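Local coordinates for protein beta-galactosidase (Marinomonas sp. ef1, PDB 6Y2K) that catalyses hydrolytic release of terminal non-reducing beta-D-galactose from beta-galactosides as a cold-active, hexameric GH42 enzyme, at residues Y243-F247 and H298-Y302; S263-L269 and L310-Q316; L336-E340 and F620-Y624. All coordinates share one frame. Residue numbers count along the deposited sequence, not the author numbering.

Contacts 1 and 2 belong to one beta/alpha barrel: strands 238-244 and 261-266 are neighbours in its sheet, and the contact centres lie about 9 Å apart. Contact 2 is buried and rests mainly on main-chain bonds between parallel strands, with side-chain bonds at its C-terminal end; contact 1 is partly buried and uses aromatic rings, a tyrosine hydroxyl and two waters to join a strand end to a helix. Contact 3, about 14 Å from contact 2 centre to centre, is also buried but lies on the barrel's outer side, where apolar side chains and one carboxylate join helix 333-343 to a separate antiparallel sheet. His299 NE2 meets Glu340 OE1 at 2.8 Å, connecting contacts 1 and 3.

Contact 1 of 3, residues Y243-F247 and H298-Y302; sequences YMGFF and HHDLY
Residues 298-302 form a turn within helix 294-305 (Tyr302 N to His298 O, 2.9 Å), so His298 and Tyr302, four residues apart, emerge on the same side, both with CA-to-CB toward 243-247. Each has chi1 m; chi2 is 97° in His298 and -48° in Tyr302. The facing chain is extended at Tyr243 and Met244 and turns at Phe246, left-handed helical (65/49). CA atoms are nearest at Tyr243 to Tyr302 (8.2 Å) and Gly245 to His298 (6.6 Å). Tyr243 CB lies over the Tyr302 ring, 3.9 Å from its centroid, a CH-pi contact; Tyr243 (chi1 m, chi2 -57°) holds its own ring at 26° to that of Tyr302, barely overlapping it. The end of the TIM barrel's fifth strand thus packs on the last helix between strands six and seven, at the barrel mouth, with a bound glycerol beside Phe246. Tyr302 OH donates to Met244 O at 2.6 Å and accepts from water 1 at 2.7 Å, which also donates to Phe247 O at 2.6 Å. Water 2 accepts from Phe247 N at 3.0 Å and is hydrogen-bonded to His298 NE2 at 3.2 Å. His298, ND1 bonded to Ala294 O, receives Gly245 CA over its face, 3.8 Å from the ring centroid. Phe246 starts with CA-to-CB away, but chi1 m and chi2 -83° bring its ring back, face to the His298 edge, T-shaped, planes at 67°, centroids 4.6 Å apart.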
loop_
_atom_site.group_PDB
_atom_site.type_symbol
_atom_site.label_atom_id
_atom_site.label_comp_id
_atom_site.label_asym_id
_atom_site.label_seq_id
_atom_site.Cartn_x
_atom_site.Cartn_y
_atom_site.Cartn_z
ATOM N N TYR A 243 0.172 35.558 -27.020
ATOM C CA TYR A 243 1.104 34.514 -26.592
ATOM C C TYR A 243 0.367 33.419 -25.820
ATOM O O TYR A 243 -0.834 33.534 -25.547
ATOM C CB TYR A 243 2.210 35.117 -25.722
ATOM C CG TYR A 243 2.904 36.305 -26.348
ATOM C CD1 TYR A 243 3.526 36.194 -27.588
ATOM C CD2 TYR A 243 2.960 37.538 -25.691
ATOM C CE1 TYR A 243 4.176 37.280 -28.170
ATOM C CE2 TYR A 243 3.612 38.631 -26.262
ATOM C CZ TYR A 243 4.219 38.499 -27.504
ATOM O OH TYR A 243 4.871 39.585 -28.079
ATOM N N MET A 244 1.089 32.357 -25.469
ATOM C CA MET A 244 0.472 31.154 -24.909
ATOM C C MET A 244 1.068 30.760 -23.569
ATOM O O MET A 244 2.160 31.199 -23.205
ATOM C CB MET A 244 0.616 29.996 -25.889
ATOM C CG MET A 244 -0.094 30.226 -27.214
ATOM S SD MET A 244 0.297 28.978 -28.447
ATOM C CE MET A 244 1.970 29.433 -28.893
ATOM N N GLY A 245 0.327 29.931 -22.839
ATOM C CA GLY A 245 0.840 29.287 -21.638
ATOM C C GLY A 245 1.797 28.167 -22.019
ATOM O O GLY A 245 1.545 27.435 -22.970
ATOM N N PHE A 246 2.908 28.050 -21.301
ATOM C CA PHE A 246 3.751 26.842 -21.330
ATOM C C PHE A 246 4.352 26.663 -22.717
ATOM O O PHE A 246 4.282 25.584 -23.311
ATOM C CB PHE A 246 2.943 25.610 -20.855
ATOM C CG PHE A 246 2.235 25.850 -19.557
ATOM C CD1 PHE A 246 2.912 25.698 -18.350
ATOM C CD2 PHE A 246 0.923 26.310 -19.534
ATOM C CE1 PHE A 246 2.281 25.957 -17.146
ATOM C CE2 PHE A 246 0.295 26.591 -18.334
ATOM C CZ PHE A 246 0.972 26.403 -17.136
ATOM N N PHE A 247 4.923 27.755 -23.227
ATOM C CA PHE A 247 5.459 27.803 -24.589
ATOM C C PHE A 247 6.695 28.694 -24.650
ATOM O O PHE A 247 6.624 29.892 -24.364
ATOM C CB PHE A 247 4.411 28.281 -25.605
ATOM C CG PHE A 247 4.834 28.037 -27.015
ATOM C CD1 PHE A 247 4.646 26.790 -27.597
ATOM C CD2 PHE A 247 5.523 29.016 -27.724
ATOM C CE1 PHE A 247 5.093 26.542 -28.885
ATOM C CE2 PHE A 247 5.967 28.779 -29.010
ATOM C CZ PHE A 247 5.760 27.537 -29.591
ATOM N N HIS A 298 2.320 33.415 -15.919
ATOM C CA HIS A 298 2.267 34.003 -17.249
ATOM C C HIS A 298 1.824 35.473 -17.253
ATOM O O HIS A 298 2.315 36.256 -18.061
ATOM C CB HIS A 298 1.383 33.147 -18.149
ATOM C CG HIS A 298 1.953 31.789 -18.384
ATOM N ND1 HIS A 298 1.569 30.687 -17.652
ATOM C CD2 HIS A 298 2.932 31.367 -19.219
ATOM C CE1 HIS A 298 2.272 29.637 -18.043
ATOM N NE2 HIS A 298 3.105 30.022 -18.991
ATOM N N HIS A 299 0.920 35.850 -16.355
ATOM C CA HIS A 299 0.546 37.263 -16.226
ATOM C C HIS A 299 1.806 38.107 -15.943
ATOM O O HIS A 299 2.018 39.140 -16.569
ATOM C CB HIS A 299 -0.451 37.496 -15.097
ATOM C CG HIS A 299 -1.763 36.800 -15.266
ATOM N ND1 HIS A 299 -2.412 36.701 -16.474
ATOM C CD2 HIS A 299 -2.573 36.210 -14.356
ATOM C CE1 HIS A 299 -3.561 36.069 -16.307
ATOM N NE2 HIS A 299 -3.681 35.752 -15.030
ATOM N N ASP A 300 2.641 37.645 -15.013
ATOM C CA ASP A 300 3.887 38.350 -14.657
ATOM C C ASP A 300 4.957 38.310 -15.765
ATOM O O ASP A 300 5.609 39.325 -16.042
ATOM C CB ASP A 300 4.456 37.815 -13.327
ATOM C CG ASP A 300 3.570 38.149 -12.114
ATOM O OD1 ASP A 300 2.779 39.136 -12.170
ATOM O OD2 ASP A 300 3.664 37.409 -11.099
ATOM N N LEU A 301 5.140 37.153 -16.391
ATOM C CA LEU A 301 6.062 37.028 -17.529
ATOM C C LEU A 301 5.665 37.979 -18.672
ATOM O O LEU A 301 6.501 38.724 -19.194
ATOM C CB LEU A 301 6.094 35.578 -18.030
ATOM C CG LEU A 301 6.831 35.236 -19.329
ATOM C CD1 LEU A 301 8.332 35.429 -19.196
ATOM C CD2 LEU A 301 6.509 33.800 -19.713
ATOM N N TYR A 302 4.388 37.968 -19.030
ATOM C CA TYR A 302 3.915 38.760 -20.174
ATOM C C TYR A 302 3.724 40.251 -19.865
ATOM O O TYR A 302 3.871 41.078 -20.765
ATOM C CB TYR A 302 2.677 38.115 -20.820
ATOM C CG TYR A 302 2.985 36.752 -21.453
ATOM C CD1 TYR A 302 4.091 36.583 -22.288
ATOM C CD2 TYR A 302 2.179 35.635 -21.214
ATOM C CE1 TYR A 302 4.399 35.347 -22.854
ATOM C CE2 TYR A 302 2.475 34.394 -21.793
ATOM C CZ TYR A 302 3.585 34.259 -22.616
ATOM O OH TYR A 302 3.920 33.055 -23.222
HETATM O O HOH W 1 6.448 32.091 -22.908
HETATM O O HOH W 2 5.351 29.952 -21.290
#

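Contact 2 of 3, residues S263-L269 and L310-Q316; sequences SWDSYPL and LWIMEQQ
Strands 261-266 and 310-315 are the sixth and seventh of the TIM barrel, parallel neighbours; the axes of segments 263-266 and 310-312 cross at -33° and approach to 4.6 Å. Trp264 N donates to Trp311 O at 3.2 Å. At Met313 (phi/psi -74/-33) the second strand turns a corner, so Trp264 O receives two weak bonds, from Met313 N at 3.0 Å and Glu314 N at 3.5 Å. Firm pairing starts after the corner, shifted by one residue, Asp265 with Glu314 and Ser266 with Gln315: Ser266 N donates to Glu314 O at 2.8 Å, and Gln316 N to Ser266 O at 3.0 Å. Trp264 NE1 is hydrogen-bonded to His299 ND1 on helix 294-305, and Ser263 OG to His241 O. Glu314 lies near the C-terminal end of strand seven, where clan GH-A enzymes carry their nucleophile, consistent with that role; OE1 accepts from Tyr267 OH at 2.7 Å, and Glu314 OE2 is 3.3 Å from Asp265 OD2, two like charges, and salt-bridged to Arg33 NH1. Water 3 joins Ser266 OG (2.6 Å) to Gln315 NE2 (3.2 Å). Beyond N-cap Tyr267, Gln316 bonds NE2 to Gly318 O and accepts Leu269 N at OE1, 3.2 Å away.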
loop_
_atom_site.group_PDB
_atom_site.type_symbol
_atom_site.label_atom_id
_atom_site.label_comp_id
_atom_site.label_asym_id
_atom_site.label_seq_id
_atom_site.Cartn_x
_atom_site.Cartn_y
_atom_site.Cartn_z
ATOM N N SER A 263 -0.292 40.240 -24.949
ATOM C CA SER A 263 -1.510 39.547 -24.554
ATOM C C SER A 263 -1.238 38.061 -24.535
ATOM O O SER A 263 -0.282 37.593 -25.157
ATOM C CB SER A 263 -2.677 39.859 -25.488
ATOM O OG SER A 263 -2.533 39.252 -26.750
ATOM N N TRP A 264 -2.064 37.321 -23.808
ATOM C CA TRP A 264 -1.917 35.871 -23.791
ATOM C C TRP A 264 -3.219 35.129 -23.586
ATOM O O TRP A 264 -4.258 35.723 -23.267
ATOM C CB TRP A 264 -0.816 35.437 -22.809
ATOM C CG TRP A 264 -1.239 35.332 -21.394
ATOM C CD1 TRP A 264 -1.504 36.359 -20.540
ATOM C CD2 TRP A 264 -1.411 34.124 -20.645
ATOM N NE1 TRP A 264 -1.849 35.865 -19.301
ATOM C CE2 TRP A 264 -1.798 34.495 -19.337
ATOM C CE3 TRP A 264 -1.263 32.763 -20.949
ATOM C CZ2 TRP A 264 -2.058 33.553 -18.338
ATOM C CZ3 TRP A 264 -1.526 31.819 -19.956
ATOM C CH2 TRP A 264 -1.910 32.220 -18.665
ATOM N N ASP A 265 -3.143 33.820 -23.815
ATOM C CA ASP A 265 -4.302 32.968 -23.942
ATOM C C ASP A 265 -4.280 31.934 -22.820
ATOM O O ASP A 265 -3.452 31.018 -22.833
ATOM C CB ASP A 265 -4.293 32.311 -25.330
ATOM C CG ASP A 265 -4.340 33.333 -26.473
ATOM O OD1 ASP A 265 -4.715 34.489 -26.224
ATOM O OD2 ASP A 265 -4.021 32.985 -27.631
ATOM N N SER A 266 -5.193 32.103 -21.861
ATOM C CA SER A 266 -5.203 31.361 -20.603
ATOM C C SER A 266 -6.326 30.338 -20.565
ATOM O O SER A 266 -7.518 30.689 -20.562
ATOM C CB SER A 266 -5.360 32.304 -19.411
ATOM O OG SER A 266 -5.338 31.565 -18.190
ATOM N N TYR A 267 -5.932 29.068 -20.504
ATOM C CA TYR A 267 -6.864 27.968 -20.416
ATOM C C TYR A 267 -6.438 27.062 -19.264
ATOM O O TYR A 267 -5.870 25.991 -19.494
ATOM C CB TYR A 267 -6.905 27.229 -21.745
ATOM C CG TYR A 267 -7.394 28.078 -22.894
ATOM C CD1 TYR A 267 -8.758 28.291 -23.095
ATOM C CD2 TYR A 267 -6.496 28.674 -23.782
ATOM C CE1 TYR A 267 -9.216 29.066 -24.143
ATOM C CE2 TYR A 267 -6.945 29.451 -24.839
ATOM C CZ TYR A 267 -8.304 29.645 -25.013
ATOM O OH TYR A 267 -8.763 30.395 -26.063
ATOM N N PRO A 268 -6.712 27.491 -18.016
ATOM C CA PRO A 268 -6.187 26.813 -16.826
ATOM C C PRO A 268 -6.519 25.324 -16.700
ATOM O O PRO A 268 -5.692 24.569 -16.193
ATOM C CB PRO A 268 -6.826 27.597 -15.671
ATOM C CG PRO A 268 -7.103 28.931 -16.250
ATOM C CD PRO A 268 -7.586 28.616 -17.627
ATOM N N LEU A 269 -7.698 24.907 -17.162
ATOM C CA LEU A 269 -8.096 23.492 -17.060
ATOM C C LEU A 269 -7.416 22.632 -18.101
ATOM O O LEU A 269 -7.103 21.486 -17.833
ATOM C CB LEU A 269 -9.605 23.311 -17.165
ATOM C CG LEU A 269 -10.492 24.243 -16.336
ATOM C CD1 LEU A 269 -11.924 23.727 -16.351
ATOM C CD2 LEU A 269 -9.991 24.410 -14.912
ATOM N N LEU A 310 -0.249 44.523 -20.193
ATOM C CA LEU A 310 -0.696 43.133 -20.236
ATOM C C LEU A 310 -2.174 43.091 -20.554
ATOM O O LEU A 310 -2.942 43.802 -19.912
ATOM C CB LEU A 310 -0.498 42.494 -18.858
ATOM C CG LEU A 310 -1.088 41.095 -18.605
ATOM C CD1 LEU A 310 -0.355 40.057 -19.442
ATOM C CD2 LEU A 310 -1.024 40.738 -17.129
ATOM N N TRP A 311 -2.557 42.266 -21.534
ATOM C CA TRP A 311 -3.940 41.854 -21.758
ATOM C C TRP A 311 -4.024 40.329 -21.689
ATOM O O TRP A 311 -3.021 39.633 -21.858
ATOM C CB TRP A 311 -4.452 42.257 -23.148
ATOM C CG TRP A 311 -4.530 43.726 -23.478
ATOM C CD1 TRP A 311 -4.305 44.784 -22.654
ATOM C CD2 TRP A 311 -4.892 44.278 -24.746
ATOM N NE1 TRP A 311 -4.480 45.969 -23.330
ATOM C CE2 TRP A 311 -4.849 45.685 -24.620
ATOM C CE3 TRP A 311 -5.240 43.719 -25.979
ATOM C CZ2 TRP A 311 -5.139 46.547 -25.692
ATOM C CZ3 TRP A 311 -5.530 44.579 -27.053
ATOM C CH2 TRP A 311 -5.484 45.979 -26.892
ATOM N N ILE A 312 -5.227 39.816 -21.448
ATOM C CA ILE A 312 -5.534 38.419 -21.711
ATOM C C ILE A 312 -6.438 38.462 -22.943
ATOM O O ILE A 312 -7.578 38.908 -22.854
ATOM C CB ILE A 312 -6.235 37.722 -20.518
ATOM C CG1 ILE A 312 -5.222 37.342 -19.423
ATOM C CG2 ILE A 312 -6.926 36.429 -20.971
ATOM C CD1 ILE A 312 -4.426 38.481 -18.828
ATOM N N MET A 313 -5.911 38.045 -24.094
ATOM C CA MET A 313 -6.675 38.050 -25.342
ATOM C C MET A 313 -7.708 36.932 -25.391
ATOM O O MET A 313 -8.754 37.105 -26.002
ATOM C CB MET A 313 -5.748 37.926 -26.550
ATOM C CG MET A 313 -6.412 38.185 -27.893
ATOM S SD MET A 313 -6.947 39.909 -28.042
ATOM C CE MET A 313 -5.387 40.679 -28.423
ATOM N N GLU A 314 -7.402 35.786 -24.777
ATOM C CA GLU A 314 -8.304 34.627 -24.767
ATOM C C GLU A 314 -8.375 34.019 -23.363
ATOM O O GLU A 314 -7.386 33.478 -22.864
ATOM C CB GLU A 314 -7.838 33.554 -25.767
ATOM C CG GLU A 314 -7.697 34.016 -27.220
ATOM C CD GLU A 314 -7.197 32.933 -28.158
ATOM O OE1 GLU A 314 -7.160 31.758 -27.744
ATOM O OE2 GLU A 314 -6.835 33.245 -29.324
ATOM N N GLN A 315 -9.542 34.125 -22.728
ATOM C CA GLN A 315 -9.776 33.548 -21.400
ATOM C C GLN A 315 -10.771 32.402 -21.490
ATOM O O GLN A 315 -11.864 32.562 -22.066
ATOM C CB GLN A 315 -10.322 34.613 -20.443
ATOM C CG GLN A 315 -10.516 34.142 -19.003
ATOM C CD GLN A 315 -9.209 33.716 -18.351
ATOM O OE1 GLN A 315 -8.297 34.531 -18.189
ATOM N NE2 GLN A 315 -9.116 32.443 -17.968
ATOM N N GLN A 316 -10.409 31.258 -20.904
ATOM C CA GLN A 316 -11.303 30.101 -20.851
ATOM C C GLN A 316 -12.637 30.487 -20.209
ATOM O O GLN A 316 -12.622 31.054 -19.128
ATOM C CB GLN A 316 -10.677 28.957 -20.046
ATOM C CG GLN A 316 -11.509 27.684 -20.057
ATOM C CD GLN A 316 -10.772 26.432 -19.587
ATOM O OE1 GLN A 316 -9.583 26.466 -19.228
ATOM N NE2 GLN A 316 -11.490 25.310 -19.584
HETATM O O HOH W 3 -6.592 32.223 -16.056
#

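Contact 3 of 3, residues L336-E340 and F620-Y624; sequences LWTWE and FAFNY
The Phe622 ring is the apolar centre, its CA-to-CB bond directed toward the helix with chi1 m and chi2 -84°. Phe622 CD1 lies 4.0 Å from Leu336 CD2, and Phe622 CE1 lies 3.9 Å from Trp339 CB and 3.4 Å from the main-chain Glu340 N, so the ring sits across one helical turn, closed by Glu340 N donating to Leu336 O at 2.9 Å. The nearest CA pair is Leu336 with Phe622, 7.3 Å. Two residues back on the same face of the extended strand, Phe620 (chi1 m) turns its edge to Trp339, with Phe620 CE2 3.8 Å from Trp339 CZ3; the indole NE1 points elsewhere, to Glu388. On the other flank, Leu336 (chi1 t, chi2 t in the conformer given) brings CD2 to 3.5 Å from Tyr624 CE2. At the polar edge Tyr624, chi1 m, donates from OH to Glu340 OE2 at 2.5 Å, and Glu340 OE1 is hydrogen-bonded to His299 NE2, so each carboxylate oxygen has its own partner. The segment axes approach to 9.6 Å, with N-to-C directions at 148°, roughly antiparallel but well askew. Such spacing suits a helix lying on a sheet face, and here the helix after the seventh barrel strand packs against the small antiparallel C-terminal beta domain that accompanies the TIM barrel in GH42 enzymes.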
loop_
_atom_site.group_PDB
_atom_site.type_symbol
_atom_site.label_atom_id
_atom_site.label_comp_id
_atom_site.label_asym_id
_atom_site.label_seq_id
_atom_site.Cartn_x
_atom_site.Cartn_y
_atom_site.Cartn_z
ATOM N N LEU A 336 -13.138 34.097 -11.056
ATOM C CA LEU A 336 -11.857 33.913 -10.374
ATOM C C LEU A 336 -10.698 34.287 -11.295
ATOM O O LEU A 336 -9.839 35.081 -10.921
ATOM C CB LEU A 336 -11.711 32.458 -9.889
ATOM C CG LEU A 336 -10.665 32.077 -8.835
ATOM C CD1 LEU A 336 -10.738 30.576 -8.617
ATOM C CD2 LEU A 336 -9.239 32.459 -9.187
ATOM N N TRP A 337 -10.687 33.704 -12.496
ATOM C CA TRP A 337 -9.590 33.918 -13.447
ATOM C C TRP A 337 -9.520 35.357 -13.932
ATOM O O TRP A 337 -8.431 35.878 -14.181
ATOM C CB TRP A 337 -9.711 32.975 -14.662
ATOM C CG TRP A 337 -9.697 31.506 -14.335
ATOM C CD1 TRP A 337 -8.959 30.885 -13.367
ATOM C CD2 TRP A 337 -10.428 30.473 -15.008
ATOM N NE1 TRP A 337 -9.198 29.529 -13.380
ATOM C CE2 TRP A 337 -10.098 29.249 -14.377
ATOM C CE3 TRP A 337 -11.346 30.464 -16.078
ATOM C CZ2 TRP A 337 -10.644 28.021 -14.782
ATOM C CZ3 TRP A 337 -11.890 29.244 -16.479
ATOM C CH2 TRP A 337 -11.530 28.034 -15.831
ATOM N N THR A 338 -10.684 35.991 -14.069
ATOM C CA THR A 338 -10.767 37.381 -14.521
ATOM C C THR A 338 -10.162 38.327 -13.486
ATOM O O THR A 338 -9.281 39.125 -13.827
ATOM C CB THR A 338 -12.220 37.774 -14.864
ATOM O OG1 THR A 338 -12.766 36.836 -15.800
ATOM C CG2 THR A 338 -12.297 39.178 -15.482
ATOM N N TRP A 339 -10.621 38.241 -12.231
ATOM C CA TRP A 339 -10.027 39.044 -11.147
ATOM C C TRP A 339 -8.553 38.751 -10.964
ATOM O O TRP A 339 -7.775 39.657 -10.686
ATOM C CB TRP A 339 -10.756 38.855 -9.816
ATOM C CG TRP A 339 -11.931 39.748 -9.687
ATOM C CD1 TRP A 339 -13.236 39.383 -9.622
ATOM C CD2 TRP A 339 -11.905 41.173 -9.650
ATOM N NE1 TRP A 339 -14.038 40.498 -9.524
ATOM C CE2 TRP A 339 -13.243 41.614 -9.548
ATOM C CE3 TRP A 339 -10.882 42.125 -9.687
ATOM C CZ2 TRP A 339 -13.580 42.966 -9.479
ATOM C CZ3 TRP A 339 -11.223 43.480 -9.624
ATOM C CH2 TRP A 339 -12.558 43.882 -9.510
ATOM N N GLU A 340 -8.179 37.483 -11.120
ATOM C CA GLU A 340 -6.775 37.078 -11.067
ATOM C C GLU A 340 -5.965 37.926 -12.040
ATOM O O GLU A 340 -4.990 38.573 -11.637
ATOM C CB GLU A 340 -6.650 35.573 -11.383
ATOM C CG GLU A 340 -5.250 34.999 -11.487
ATOM C CD GLU A 340 -5.260 33.708 -12.294
ATOM O OE1 GLU A 340 -5.091 33.801 -13.528
ATOM O OE2 GLU A 340 -5.472 32.620 -11.707
ATOM N N PHE A 620 -5.876 41.824 -3.406
ATOM C CA PHE A 620 -6.734 40.825 -4.058
ATOM C C PHE A 620 -6.420 39.474 -3.433
ATOM O O PHE A 620 -5.264 39.085 -3.395
ATOM C CB PHE A 620 -6.469 40.759 -5.572
ATOM C CG PHE A 620 -6.634 42.080 -6.304
ATOM C CD1 PHE A 620 -5.620 43.028 -6.299
ATOM C CD2 PHE A 620 -7.792 42.354 -7.030
ATOM C CE1 PHE A 620 -5.762 44.238 -6.981
ATOM C CE2 PHE A 620 -7.938 43.555 -7.716
ATOM C CZ PHE A 620 -6.924 44.503 -7.690
ATOM N N ALA A 621 -7.435 38.764 -2.942
ATOM C CA ALA A 621 -7.243 37.431 -2.372
ATOM C C ALA A 621 -8.070 36.417 -3.144
ATOM O O ALA A 621 -9.190 36.716 -3.539
ATOM C CB ALA A 621 -7.636 37.416 -0.910
ATOM N N PHE A 622 -7.502 35.218 -3.316
ATOM C CA PHE A 622 -8.045 34.139 -4.149
ATOM C C PHE A 622 -7.981 32.798 -3.427
ATOM O O PHE A 622 -7.003 32.505 -2.743
ATOM C CB PHE A 622 -7.233 34.028 -5.449
ATOM C CG PHE A 622 -7.165 35.313 -6.212
ATOM C CD1 PHE A 622 -8.193 35.673 -7.067
ATOM C CD2 PHE A 622 -6.095 36.188 -6.034
ATOM C CE1 PHE A 622 -8.150 36.879 -7.747
ATOM C CE2 PHE A 622 -6.049 37.389 -6.712
ATOM C CZ PHE A 622 -7.075 37.732 -7.573
ATOM N N ASN A 623 -9.014 31.977 -3.592
ATOM C CA ASN A 623 -9.033 30.634 -3.015
ATOM C C ASN A 623 -9.277 29.633 -4.137
ATOM O O ASN A 623 -10.395 29.510 -4.626
ATOM C CB ASN A 623 -10.119 30.527 -1.937
ATOM C CG ASN A 623 -10.149 29.167 -1.242
ATOM O OD1 ASN A 623 -9.299 28.303 -1.472
ATOM N ND2 ASN A 623 -11.136 28.983 -0.372
ATOM N N TYR A 624 -8.216 28.923 -4.519
ATOM C CA TYR A 624 -8.267 27.865 -5.527
ATOM C C TYR A 624 -8.612 26.476 -4.951
ATOM O O TYR A 624 -8.761 25.528 -5.714
ATOM C CB TYR A 624 -6.919 27.787 -6.281
ATOM C CG TYR A 624 -6.562 29.035 -7.077
ATOM C CD1 TYR A 624 -5.978 30.138 -6.454
ATOM C CD2 TYR A 624 -6.796 29.108 -8.449
ATOM C CE1 TYR A 624 -5.650 31.276 -7.166
ATOM C CE2 TYR A 624 -6.468 30.247 -9.175
ATOM C CZ TYR A 624 -5.896 31.333 -8.525
ATOM O OH TYR A 624 -5.571 32.484 -9.205
#